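Local coordinates for maltose-binding protein MalE1 (Thermotoga maritima, PDB 6DTU) that binds maltotetraose between its two lobes and probably hands such malto-oligosaccharides to a membrane transporter for uptake, at residues A[6-11]-A[44-49]; A[37-42]-A[63-68]; A[55-60]-A[272-277]; A[266-271]-A[277-282]. All blocks are in the same frame, centred on the assembly; numbering follows the deposited sequence.

Overall arrangement
All four contacts are built on or beside one mixed beta-sheet, in the half of the protein that holds strands 4-9, 58-62 and 260-268. Contacts 1 and 2 share helix 39-49, and their centres are about 8 Å apart; both reach the bound maltotetraose, contact 2 by far the more. Contacts 3 and 4 share helix 275-286 and lie closer still, with centres about 5 Å apart, but away from the sugar. The two helices cover opposite faces of the sheet: W8 packs against helix 39-49 and M267 against W65, while I7, I58 and V268 face helix 275-286. The bond from M267 N to I59 O, 2.8 Å long, ties contact 4 to contact 3 through paired strands.

Contact 1: A[6-11]-A[44-49]; sequences TIWCSE and SKFLTA. With GLC (alpha-D-glucopyranose), chain C.
W8 lies beneath the aliphatic chain of K45, in the alpha/beta layering of a periplasmic binding protein lobe: strand 4-9 belongs to the sheet and helix 39-49 packs over it, the pieces 6-9 and 44-49 running roughly antiparallel, at 143°. K45 CD stands over one face of the indole, 3.7 Å from the centroid of the six-membered ring of W8, a CH-pi contact. CG leaves K45 anti to its backbone N (chi1 -170°) and the chain runs on extended as far as CE, drawing the methylenes across the indole at about a right angle. Lysine suits this exposed edge because its greasy stem can shield an aromatic ring while its charged end stays near solvent. At the indole's rim, W8 CZ3 lies 3.6 Å from the backbone N of F46, and W8 CH2 meets the methyl CB of A49 at 4.0 Å; alanine is small enough to let the broad ring close to the helix. Further out, V37 and I59 pack against W8, and F46 reaches I59 and L69. Past the strand's end the chain turns to the sugar, where S10 OG is also bonded to K12 N and Q13 OE1. GLC O2 of chain C donates a hydrogen bond to S10 OG at 2.7 Å.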
# COMPACT_ATOMS: atom_id res chain seq x y z
N THR A 6 18.99 13.12 -5.13
CA THR A 6 17.63 13.56 -4.85
C THR A 6 16.72 12.34 -4.74
O THR A 6 16.78 11.44 -5.58
CB THR A 6 17.16 14.49 -5.95
OG1 THR A 6 18.02 15.64 -5.97
CG2 THR A 6 15.72 14.97 -5.64
N ILE A 7 15.89 12.33 -3.71
CA ILE A 7 14.96 11.24 -3.42
C ILE A 7 13.56 11.81 -3.46
O ILE A 7 13.30 12.85 -2.84
CB ILE A 7 15.22 10.70 -2.01
CG1 ILE A 7 16.67 10.27 -1.84
CG2 ILE A 7 14.25 9.57 -1.67
CD1 ILE A 7 17.05 10.01 -0.38
N TRP A 8 12.64 11.12 -4.13
CA TRP A 8 11.21 11.40 -4.04
C TRP A 8 10.57 10.35 -3.14
O TRP A 8 10.79 9.14 -3.33
CB TRP A 8 10.51 11.32 -5.41
CG TRP A 8 10.86 12.39 -6.37
CD1 TRP A 8 11.61 13.52 -6.12
CD2 TRP A 8 10.49 12.44 -7.74
NE1 TRP A 8 11.72 14.27 -7.26
CE2 TRP A 8 11.03 13.64 -8.27
CE3 TRP A 8 9.71 11.62 -8.58
CZ2 TRP A 8 10.86 14.01 -9.61
CZ3 TRP A 8 9.54 11.99 -9.91
CH2 TRP A 8 10.10 13.19 -10.40
N CYS A 9 9.80 10.79 -2.17
CA CYS A 9 9.11 9.85 -1.30
C CYS A 9 7.84 10.52 -0.81
O CYS A 9 7.67 11.74 -0.90
CB CYS A 9 9.98 9.40 -0.12
SG CYS A 9 10.44 10.71 1.02
N SER A 10 6.96 9.70 -0.24
CA SER A 10 5.73 10.24 0.32
C SER A 10 6.04 10.99 1.62
O SER A 10 7.16 11.01 2.11
CB SER A 10 4.74 9.11 0.60
OG SER A 10 5.04 8.50 1.85
N GLU A 11 5.00 11.57 2.21
CA GLU A 11 5.21 12.32 3.45
C GLU A 11 5.73 11.45 4.59
O GLU A 11 6.40 11.96 5.48
CB GLU A 11 3.93 13.04 3.89
CG GLU A 11 2.83 12.13 4.39
CD GLU A 11 1.83 11.85 3.33
OE1 GLU A 11 2.21 11.96 2.14
OE2 GLU A 11 0.66 11.53 3.65
N SER A 44 3.67 8.44 -11.72
CA SER A 44 3.28 9.21 -12.90
C SER A 44 4.24 10.37 -13.14
O SER A 44 4.63 10.61 -14.29
CB SER A 44 1.82 9.68 -12.76
OG SER A 44 1.62 10.35 -11.52
N LYS A 45 4.66 11.06 -12.07
CA LYS A 45 5.68 12.09 -12.22
C LYS A 45 6.98 11.51 -12.74
O LYS A 45 7.67 12.14 -13.55
CB LYS A 45 5.89 12.81 -10.88
CG LYS A 45 6.75 14.07 -10.95
CD LYS A 45 7.08 14.59 -9.56
CE LYS A 45 7.88 15.89 -9.62
NZ LYS A 45 7.07 17.04 -10.09
N PHE A 46 7.35 10.31 -12.27
CA PHE A 46 8.61 9.70 -12.69
C PHE A 46 8.54 9.26 -14.15
O PHE A 46 9.50 9.45 -14.91
CB PHE A 46 8.92 8.54 -11.76
CG PHE A 46 10.29 7.99 -11.93
CD1 PHE A 46 11.40 8.69 -11.47
CD2 PHE A 46 10.49 6.74 -12.52
CE1 PHE A 46 12.67 8.19 -11.62
CE2 PHE A 46 11.77 6.25 -12.67
CZ PHE A 46 12.85 6.98 -12.21
N LEU A 47 7.41 8.71 -14.57
CA LEU A 47 7.24 8.35 -15.98
C LEU A 47 7.41 9.57 -16.87
O LEU A 47 7.97 9.48 -17.97
CB LEU A 47 5.86 7.73 -16.20
CG LEU A 47 5.68 6.31 -15.66
CD1 LEU A 47 4.18 5.95 -15.58
CD2 LEU A 47 6.39 5.36 -16.55
N THR A 48 6.93 10.72 -16.41
CA THR A 48 7.06 11.94 -17.21
C THR A 48 8.47 12.51 -17.12
O THR A 48 9.07 12.86 -18.14
CB THR A 48 6.05 12.99 -16.71
OG1 THR A 48 4.71 12.50 -16.89
CG2 THR A 48 6.21 14.29 -17.50
N ALA A 49 9.02 12.62 -15.90
CA ALA A 49 10.25 13.37 -15.71
C ALA A 49 11.51 12.56 -16.02
O ALA A 49 12.53 13.13 -16.44
CB ALA A 49 10.32 13.91 -14.28
C1 GLC C . 1.41 7.32 2.25
C2 GLC C . 2.11 6.02 2.30
C3 GLC C . 1.73 5.15 1.17
C4 GLC C . 0.25 4.92 1.14
C5 GLC C . -0.49 6.28 0.97
C6 GLC C . -1.87 6.19 1.13
O1 GLC C . 1.81 8.04 1.13
O2 GLC C . 3.54 6.31 2.26
O3 GLC C . 2.45 3.87 1.37
O4 GLC C . -0.09 4.07 0.02
O5 GLC C . -0.03 7.13 2.17
O6 GLC C . -2.45 7.46 0.81

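Contact 2: A[37-42]-A[63-68]; sequences VNFQDI and HDWVGE. With GLC (alpha-D-glucopyranose), chain B; GLC (alpha-D-glucopyranose), chain C; GLC (alpha-D-glucopyranose), chain D; GLC (alpha-D-glucopyranose), chain E.
W65 pushes the outer rim of its indole between F39 and I42. I42 CG2, set anti to its own backbone N, presses on W65 CH2 at 3.4 Å, and F39 CZ meets W65 CZ2 at 3.7 Å. The two aromatic rings form an oblique pair, centroids 5.5 Å apart and planes inclined by 35°. A branched aliphatic and two flat rings thus fit closely together, and K43 adds a cation-pi contact to W65.

F39 and W65 line the sugar cleft between the lobes, as in maltose-binding proteins generally, with I42 behind W65. F39 spreads one face under the chain C glucose, whose O4 lies above the ring toward its rim, while the chain B O2 sits at the ring's edge. Trimming F39 to an alanine would probably take the aromatic face from under the chain C glucose and leave a gap beside W65 CZ2.

Hydrogen bonds fix the sugar from both segments. D64 takes two adjacent hydroxyls of the chain B glucose, O2 on OD1 at 2.7 Å and O3 on OD2 at 2.8 Å, the classic carboxylate grip on a vicinal diol. That same O3 accepts from W65 NE1 at 2.9 Å, a bent bond of 138°. From the 37-42 segment, the carbonyl O of Q40 receives O3 of the chain E glucose at 2.9 Å.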
# COMPACT_ATOMS: atom_id res chain seq x y z
N VAL A 37 6.71 13.95 -2.44
CA VAL A 37 5.80 13.85 -3.58
C VAL A 37 4.60 13.03 -3.11
O VAL A 37 4.77 12.00 -2.45
CB VAL A 37 6.46 13.19 -4.81
CG1 VAL A 37 5.50 13.11 -5.96
CG2 VAL A 37 7.75 13.93 -5.22
N ASN A 38 3.39 13.50 -3.42
CA ASN A 38 2.21 12.71 -3.09
C ASN A 38 2.35 11.30 -3.64
O ASN A 38 2.76 11.11 -4.79
CB ASN A 38 1.01 13.40 -3.74
CG ASN A 38 -0.31 12.69 -3.46
OD1 ASN A 38 -0.59 12.26 -2.34
ND2 ASN A 38 -1.12 12.54 -4.51
N PHE A 39 2.03 10.30 -2.81
CA PHE A 39 2.34 8.92 -3.16
C PHE A 39 1.77 8.53 -4.52
O PHE A 39 2.48 7.94 -5.35
CB PHE A 39 1.86 7.95 -2.08
CG PHE A 39 2.10 6.52 -2.46
CD1 PHE A 39 3.34 5.94 -2.26
CD2 PHE A 39 1.12 5.78 -3.10
CE1 PHE A 39 3.60 4.63 -2.62
CE2 PHE A 39 1.37 4.48 -3.48
CZ PHE A 39 2.60 3.90 -3.24
N GLN A 40 0.48 8.80 -4.75
CA GLN A 40 -0.17 8.45 -6.01
C GLN A 40 0.39 9.22 -7.20
O GLN A 40 0.01 8.91 -8.33
CB GLN A 40 -1.66 8.79 -5.99
CG GLN A 40 -2.53 8.06 -4.98
CD GLN A 40 -3.04 6.72 -5.45
OE1 GLN A 40 -2.66 5.68 -4.90
NE2 GLN A 40 -3.94 6.72 -6.43
N ASP A 41 1.24 10.21 -6.96
CA ASP A 41 1.84 10.98 -8.04
C ASP A 41 3.29 10.61 -8.30
O ASP A 41 3.85 11.06 -9.30
CB ASP A 41 1.70 12.49 -7.75
CG ASP A 41 0.27 12.97 -7.87
OD1 ASP A 41 -0.47 12.37 -8.67
OD2 ASP A 41 -0.11 13.90 -7.15
N ILE A 42 3.91 9.79 -7.45
CA ILE A 42 5.33 9.50 -7.64
C ILE A 42 5.58 8.82 -8.97
O ILE A 42 6.48 9.21 -9.73
CB ILE A 42 5.88 8.67 -6.46
CG1 ILE A 42 5.90 9.50 -5.18
CG2 ILE A 42 7.27 8.12 -6.79
CD1 ILE A 42 6.32 8.68 -3.94
N HIS A 63 6.00 -2.07 -4.71
CA HIS A 63 6.61 -3.02 -5.63
C HIS A 63 5.76 -3.26 -6.87
O HIS A 63 6.29 -3.77 -7.87
CB HIS A 63 6.87 -4.35 -4.93
CG HIS A 63 5.65 -5.19 -4.77
ND1 HIS A 63 4.83 -5.11 -3.67
CD2 HIS A 63 5.12 -6.14 -5.57
CE1 HIS A 63 3.83 -5.97 -3.80
NE2 HIS A 63 3.99 -6.62 -4.94
N ASP A 64 4.47 -2.94 -6.85
CA ASP A 64 3.68 -3.12 -8.07
C ASP A 64 4.20 -2.26 -9.21
O ASP A 64 3.90 -2.56 -10.37
CB ASP A 64 2.19 -2.82 -7.84
CG ASP A 64 1.93 -1.37 -7.42
OD1 ASP A 64 2.36 -1.02 -6.30
OD2 ASP A 64 1.30 -0.61 -8.19
N TRP A 65 4.98 -1.21 -8.91
CA TRP A 65 5.53 -0.36 -9.96
C TRP A 65 6.64 -1.04 -10.75
O TRP A 65 6.94 -0.59 -11.86
CB TRP A 65 6.16 0.88 -9.35
CG TRP A 65 5.31 1.72 -8.47
CD1 TRP A 65 3.97 1.59 -8.22
CD2 TRP A 65 5.76 2.86 -7.72
NE1 TRP A 65 3.55 2.59 -7.36
CE2 TRP A 65 4.63 3.37 -7.03
CE3 TRP A 65 7.00 3.48 -7.56
CZ2 TRP A 65 4.71 4.51 -6.20
CZ3 TRP A 65 7.08 4.60 -6.72
CH2 TRP A 65 5.95 5.08 -6.03
N VAL A 66 7.23 -2.12 -10.23
CA VAL A 66 8.54 -2.57 -10.73
C VAL A 66 8.47 -2.99 -12.19
O VAL A 66 9.32 -2.58 -13.00
CB VAL A 66 9.11 -3.70 -9.84
CG1 VAL A 66 10.30 -4.34 -10.51
CG2 VAL A 66 9.50 -3.17 -8.49
N GLY A 67 7.52 -3.85 -12.56
CA GLY A 67 7.49 -4.35 -13.93
C GLY A 67 7.35 -3.26 -14.97
O GLY A 67 8.09 -3.23 -15.95
N GLU A 68 6.40 -2.34 -14.77
CA GLU A 68 6.25 -1.23 -15.71
C GLU A 68 7.53 -0.41 -15.82
O GLU A 68 7.98 -0.08 -16.92
CB GLU A 68 5.07 -0.36 -15.28
CG GLU A 68 4.84 0.85 -16.19
CD GLU A 68 3.75 1.77 -15.70
OE1 GLU A 68 3.33 1.68 -14.53
OE2 GLU A 68 3.31 2.63 -16.50
C1 GLC B . -1.50 1.10 -4.51
C2 GLC B . -0.45 0.94 -5.53
C3 GLC B . -0.32 2.16 -6.39
C4 GLC B . -1.58 2.49 -7.09
C5 GLC B . -2.73 2.68 -6.07
C6 GLC B . -3.98 2.83 -6.70
O2 GLC B . 0.82 0.72 -4.86
O3 GLC B . 0.74 1.96 -7.38
O4 GLC B . -1.38 3.73 -7.82
O5 GLC B . -2.79 1.42 -5.16
O6 GLC B . -4.95 3.06 -5.70
C1 GLC C . 1.41 7.32 2.25
C2 GLC C . 2.11 6.02 2.30
C3 GLC C . 1.73 5.15 1.17
C4 GLC C . 0.25 4.92 1.14
C5 GLC C . -0.49 6.28 0.97
C6 GLC C . -1.87 6.19 1.13
O1 GLC C . 1.81 8.04 1.13
O2 GLC C . 3.54 6.31 2.26
O3 GLC C . 2.45 3.87 1.37
O4 GLC C . -0.09 4.07 0.02
O5 GLC C . -0.03 7.13 2.17
O6 GLC C . -2.45 7.46 0.81
C1 GLC D . -0.82 2.95 0.43
C2 GLC D . -0.15 1.72 -0.08
C3 GLC D . -0.01 1.76 -1.53
C4 GLC D . -1.35 1.92 -2.22
C5 GLC D . -2.12 3.18 -1.69
C6 GLC D . -3.48 3.21 -2.13
O2 GLC D . 1.19 1.70 0.49
O3 GLC D . 0.55 0.49 -2.03
O4 GLC D . -1.15 2.15 -3.66
O5 GLC D . -2.15 3.05 -0.18
O6 GLC D . -4.00 4.51 -1.88
C1 GLC E . -1.26 3.56 -9.22
C2 GLC E . -0.25 4.51 -9.72
C3 GLC E . -0.74 5.90 -9.63
C4 GLC E . -2.03 6.10 -10.36
C5 GLC E . -3.14 5.20 -9.77
C6 GLC E . -4.40 5.29 -10.46
O2 GLC E . 0.99 4.36 -8.89
O3 GLC E . 0.30 6.76 -10.21
O4 GLC E . -2.42 7.48 -10.26
O5 GLC E . -2.58 3.77 -9.86
O6 GLC E . -4.21 4.91 -11.80

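Contact 3: A[55-60]-A[272-277]; sequences GADIIV and SPNKLL
D57 OD1 collects two donors from the 272-277 segment. S272 OG gives D57 OD1 a short hydrogen bond of 2.5 Å, directed at the anti lone pair, the one turned away from OD2. The second reaches D57 OD1 from N274 ND2 at 3.2 Å; it is nearly straight (168°) and comes from above the carboxylate plane, 42° out of it, while lying in the amide plane of N274. The other oxygen, OD2, is bonded to the backbone N of T6 in strand 4-9, so this buried carboxylate has donors on both arms. Exchanging D57 for an alanine would probably leave S272 OG and N274 ND2 without the oxygen they share and T6 N without its own acceptor.

S272 earns its place twice over. With OG anti to its backbone N (chi1 163°), the S272 hydroxyl donates to D57 and at the same time its OG accepts from the backbone N of N274 at 2.9 Å, an ST turn. It sits within a type I beta turn running from S272 to K275, which leads directly into helix 275-286. N274 holds the N-cap position, yet its side chain makes no capping bond and spends its amide on D57 instead. The positive end of the helix dipole nearby may further favour the aspartate's negative charge.

Around this polar knot the backbone of D57 pairs with N269, and A56 O receives N269 ND2. One residue further on, I58, a branched aliphatic suited to a strand, packs on A278, F281 and L282 of helix 275-286.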
# COMPACT_ATOMS: atom_id res chain seq x y z
N GLY A 55 14.01 13.38 -13.50
CA GLY A 55 13.57 12.49 -12.44
C GLY A 55 14.55 12.45 -11.27
O GLY A 55 15.75 12.65 -11.42
N ALA A 56 14.01 12.15 -10.09
CA ALA A 56 14.87 11.97 -8.92
C ALA A 56 15.85 10.83 -9.16
O ALA A 56 15.62 9.94 -9.99
CB ALA A 56 14.01 11.59 -7.71
N ASP A 57 16.97 10.86 -8.44
CA ASP A 57 17.92 9.76 -8.54
C ASP A 57 17.39 8.49 -7.90
O ASP A 57 17.75 7.39 -8.33
CB ASP A 57 19.24 10.15 -7.90
CG ASP A 57 19.77 11.47 -8.46
OD1 ASP A 57 20.28 11.47 -9.59
OD2 ASP A 57 19.66 12.52 -7.78
N ILE A 58 16.58 8.63 -6.85
CA ILE A 58 16.02 7.51 -6.11
C ILE A 58 14.56 7.80 -5.85
O ILE A 58 14.21 8.92 -5.47
CB ILE A 58 16.77 7.37 -4.77
CG1 ILE A 58 18.24 6.98 -5.00
CG2 ILE A 58 16.09 6.39 -3.83
CD1 ILE A 58 19.09 7.08 -3.72
N ILE A 59 13.69 6.81 -6.06
CA ILE A 59 12.28 6.95 -5.72
C ILE A 59 11.93 5.87 -4.70
O ILE A 59 12.47 4.77 -4.71
CB ILE A 59 11.31 6.94 -6.94
CG1 ILE A 59 11.40 5.61 -7.70
CG2 ILE A 59 11.58 8.15 -7.83
CD1 ILE A 59 10.36 5.46 -8.80
N VAL A 60 11.01 6.21 -3.81
CA VAL A 60 10.55 5.29 -2.77
C VAL A 60 9.09 4.97 -3.06
O VAL A 60 8.27 5.88 -3.20
CB VAL A 60 10.73 5.89 -1.37
CG1 VAL A 60 10.29 4.90 -0.31
CG2 VAL A 60 12.17 6.39 -1.14
N SER A 272 19.58 8.41 -14.43
CA SER A 272 20.30 9.39 -13.63
C SER A 272 21.80 9.21 -13.82
O SER A 272 22.29 8.08 -13.77
CB SER A 272 19.99 9.18 -12.16
OG SER A 272 20.98 9.86 -11.40
N PRO A 273 22.55 10.28 -14.07
CA PRO A 273 24.01 10.15 -14.12
C PRO A 273 24.63 9.84 -12.77
O PRO A 273 25.83 9.54 -12.71
CB PRO A 273 24.47 11.53 -14.62
CG PRO A 273 23.44 12.45 -14.09
CD PRO A 273 22.12 11.69 -14.17
N ASN A 274 23.84 9.90 -11.69
CA ASN A 274 24.32 9.59 -10.35
C ASN A 274 23.94 8.19 -9.92
O ASN A 274 24.00 7.88 -8.72
CB ASN A 274 23.78 10.60 -9.32
CG ASN A 274 24.13 12.03 -9.68
OD1 ASN A 274 25.29 12.39 -9.68
ND2 ASN A 274 23.11 12.84 -10.01
N LYS A 275 23.56 7.31 -10.86
CA LYS A 275 22.98 6.04 -10.46
C LYS A 275 23.95 5.15 -9.71
O LYS A 275 23.53 4.40 -8.82
CB LYS A 275 22.31 5.34 -11.63
CG LYS A 275 23.22 4.92 -12.78
CD LYS A 275 22.33 4.47 -13.93
CE LYS A 275 23.10 3.93 -15.11
NZ LYS A 275 22.08 3.50 -16.15
N LEU A 276 25.24 5.19 -10.05
CA LEU A 276 26.21 4.39 -9.30
C LEU A 276 26.30 4.86 -7.86
O LEU A 276 26.35 4.04 -6.93
CB LEU A 276 27.58 4.47 -9.98
CG LEU A 276 27.69 3.82 -11.34
CD1 LEU A 276 29.06 4.08 -11.92
CD2 LEU A 276 27.44 2.34 -11.24
N LEU A 277 26.30 6.18 -7.64
CA LEU A 277 26.35 6.69 -6.28
C LEU A 277 25.05 6.40 -5.53
O LEU A 277 25.09 6.12 -4.32
CB LEU A 277 26.66 8.19 -6.30
CG LEU A 277 26.77 8.90 -4.95
CD1 LEU A 277 27.86 8.30 -4.05
CD2 LEU A 277 27.01 10.40 -5.17

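Contact 4: A[266-271]-A[277-282]; sequences FMVNAK and LAIEFL
Just past V268, whose methyls rest on A278 and L282, the chain makes an Asx turn: N269 OD1 accepts the backbone N of K271 at 2.8 Å. The N-H meets the oxygen at 152° from above the carbonyl plane rather than along a lone pair. Asparagine fits here because its side-chain carbonyl oxygen can reach the backbone N two residues on, as an Asx turn requires.

The rest of the interface is apolar. V268 divides its two branches between different parts of helix 275-286. V268 CG1, anti to the backbone N (chi1 175°), points at the A278 methyl CB, 3.9 Å off; V268 CG2 reaches L282 CD1 at 3.5 Å and also I279 CG1 at 3.9 Å. A beta-branched valine suits a strand and offers two methyls to the one helix, while the small A278 lets the helix settle close to the sheet. L282 and V268 lie alongside each other, pointing opposite ways, and L282 forks its own ends: CD1 goes to V268, and L282 CD2 rests 3.6 Å from F266 CB, near the inner part of that phenylalanine ring.

F266 and V268 share one face of the strand; M267 between them is turned to the other face, where it touches I59 and W65. F266 also packs on V60 and on I286 further along the helix. The axes of 266-268 and 277-282 approach to 9.0 Å and run nearly antiparallel, at 160°. A strand followed by a helix folded back over its sheet is a beta-alpha unit of the alpha/beta lobe of a periplasmic binding protein, here with strand 260-268 antiparallel to 58-62.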
# COMPACT_ATOMS: atom_id res chain seq x y z
N PHE A 266 13.23 1.10 -2.20
CA PHE A 266 13.99 2.16 -2.83
C PHE A 266 14.41 1.70 -4.22
O PHE A 266 15.05 0.65 -4.37
CB PHE A 266 15.25 2.45 -2.01
CG PHE A 266 14.99 2.96 -0.61
CD1 PHE A 266 15.03 4.33 -0.34
CD2 PHE A 266 14.71 2.09 0.44
CE1 PHE A 266 14.79 4.83 0.96
CE2 PHE A 266 14.45 2.58 1.75
CZ PHE A 266 14.50 3.96 2.00
N MET A 267 14.09 2.51 -5.24
CA MET A 267 14.42 2.21 -6.63
C MET A 267 15.31 3.31 -7.17
O MET A 267 15.19 4.46 -6.77
CB MET A 267 13.16 2.12 -7.45
CG MET A 267 12.37 0.88 -7.11
SD MET A 267 10.63 1.01 -7.53
CE MET A 267 9.98 1.98 -6.16
N VAL A 268 16.20 2.96 -8.10
CA VAL A 268 17.20 3.88 -8.65
C VAL A 268 16.82 4.24 -10.09
O VAL A 268 16.45 3.37 -10.88
CB VAL A 268 18.61 3.27 -8.59
CG1 VAL A 268 19.63 4.19 -9.29
CG2 VAL A 268 19.01 3.03 -7.15
N ASN A 269 16.90 5.53 -10.41
CA ASN A 269 16.59 6.03 -11.75
C ASN A 269 17.68 5.59 -12.72
O ASN A 269 18.83 6.04 -12.61
CB ASN A 269 16.56 7.55 -11.67
CG ASN A 269 16.18 8.24 -12.98
OD1 ASN A 269 16.03 7.62 -14.03
ND2 ASN A 269 16.04 9.55 -12.91
N ALA A 270 17.32 4.76 -13.71
CA ALA A 270 18.29 4.30 -14.70
C ALA A 270 18.78 5.41 -15.61
O ALA A 270 19.81 5.24 -16.28
CB ALA A 270 17.72 3.16 -15.54
N LYS A 271 18.07 6.54 -15.65
CA LYS A 271 18.51 7.65 -16.48
C LYS A 271 19.38 8.63 -15.72
O LYS A 271 19.88 9.58 -16.32
CB LYS A 271 17.31 8.39 -17.09
CG LYS A 271 16.30 7.48 -17.81
CD LYS A 271 16.94 6.65 -18.90
CE LYS A 271 15.89 5.79 -19.61
NZ LYS A 271 16.53 4.85 -20.57
N LEU A 277 26.30 6.18 -7.64
CA LEU A 277 26.35 6.69 -6.28
C LEU A 277 25.05 6.40 -5.53
O LEU A 277 25.09 6.12 -4.32
CB LEU A 277 26.66 8.19 -6.30
CG LEU A 277 26.77 8.90 -4.95
CD1 LEU A 277 27.86 8.30 -4.05
CD2 LEU A 277 27.01 10.40 -5.17
N ALA A 278 23.91 6.45 -6.23
CA ALA A 278 22.62 6.13 -5.62
C ALA A 278 22.59 4.69 -5.14
O ALA A 278 22.15 4.41 -4.03
CB ALA A 278 21.48 6.38 -6.62
N ILE A 279 23.08 3.77 -5.98
CA ILE A 279 23.16 2.37 -5.56
C ILE A 279 24.05 2.24 -4.32
O ILE A 279 23.70 1.53 -3.37
CB ILE A 279 23.62 1.48 -6.73
CG1 ILE A 279 22.53 1.42 -7.79
CG2 ILE A 279 23.90 0.07 -6.23
CD1 ILE A 279 23.02 0.76 -9.12
N GLU A 280 25.20 2.92 -4.31
CA GLU A 280 26.10 2.86 -3.16
C GLU A 280 25.42 3.34 -1.89
O GLU A 280 25.57 2.75 -0.82
CB GLU A 280 27.36 3.69 -3.43
CG GLU A 280 28.32 3.80 -2.21
CD GLU A 280 29.11 2.51 -1.92
OE1 GLU A 280 29.08 1.56 -2.73
OE2 GLU A 280 29.78 2.46 -0.85
N PHE A 281 24.73 4.47 -1.97
CA PHE A 281 23.96 4.98 -0.85
C PHE A 281 22.95 3.95 -0.33
O PHE A 281 22.82 3.74 0.88
CB PHE A 281 23.29 6.26 -1.32
CG PHE A 281 22.34 6.86 -0.36
CD1 PHE A 281 22.78 7.61 0.69
CD2 PHE A 281 20.99 6.69 -0.54
CE1 PHE A 281 21.88 8.20 1.56
CE2 PHE A 281 20.08 7.25 0.33
CZ PHE A 281 20.52 8.00 1.37
N LEU A 282 22.26 3.27 -1.25
CA LEU A 282 21.25 2.30 -0.82
C LEU A 282 21.89 1.07 -0.20
O LEU A 282 21.43 0.60 0.85
CB LEU A 282 20.37 1.90 -2.00
CG LEU A 282 19.51 3.05 -2.53
CD1 LEU A 282 18.68 2.48 -3.67
CD2 LEU A 282 18.62 3.65 -1.46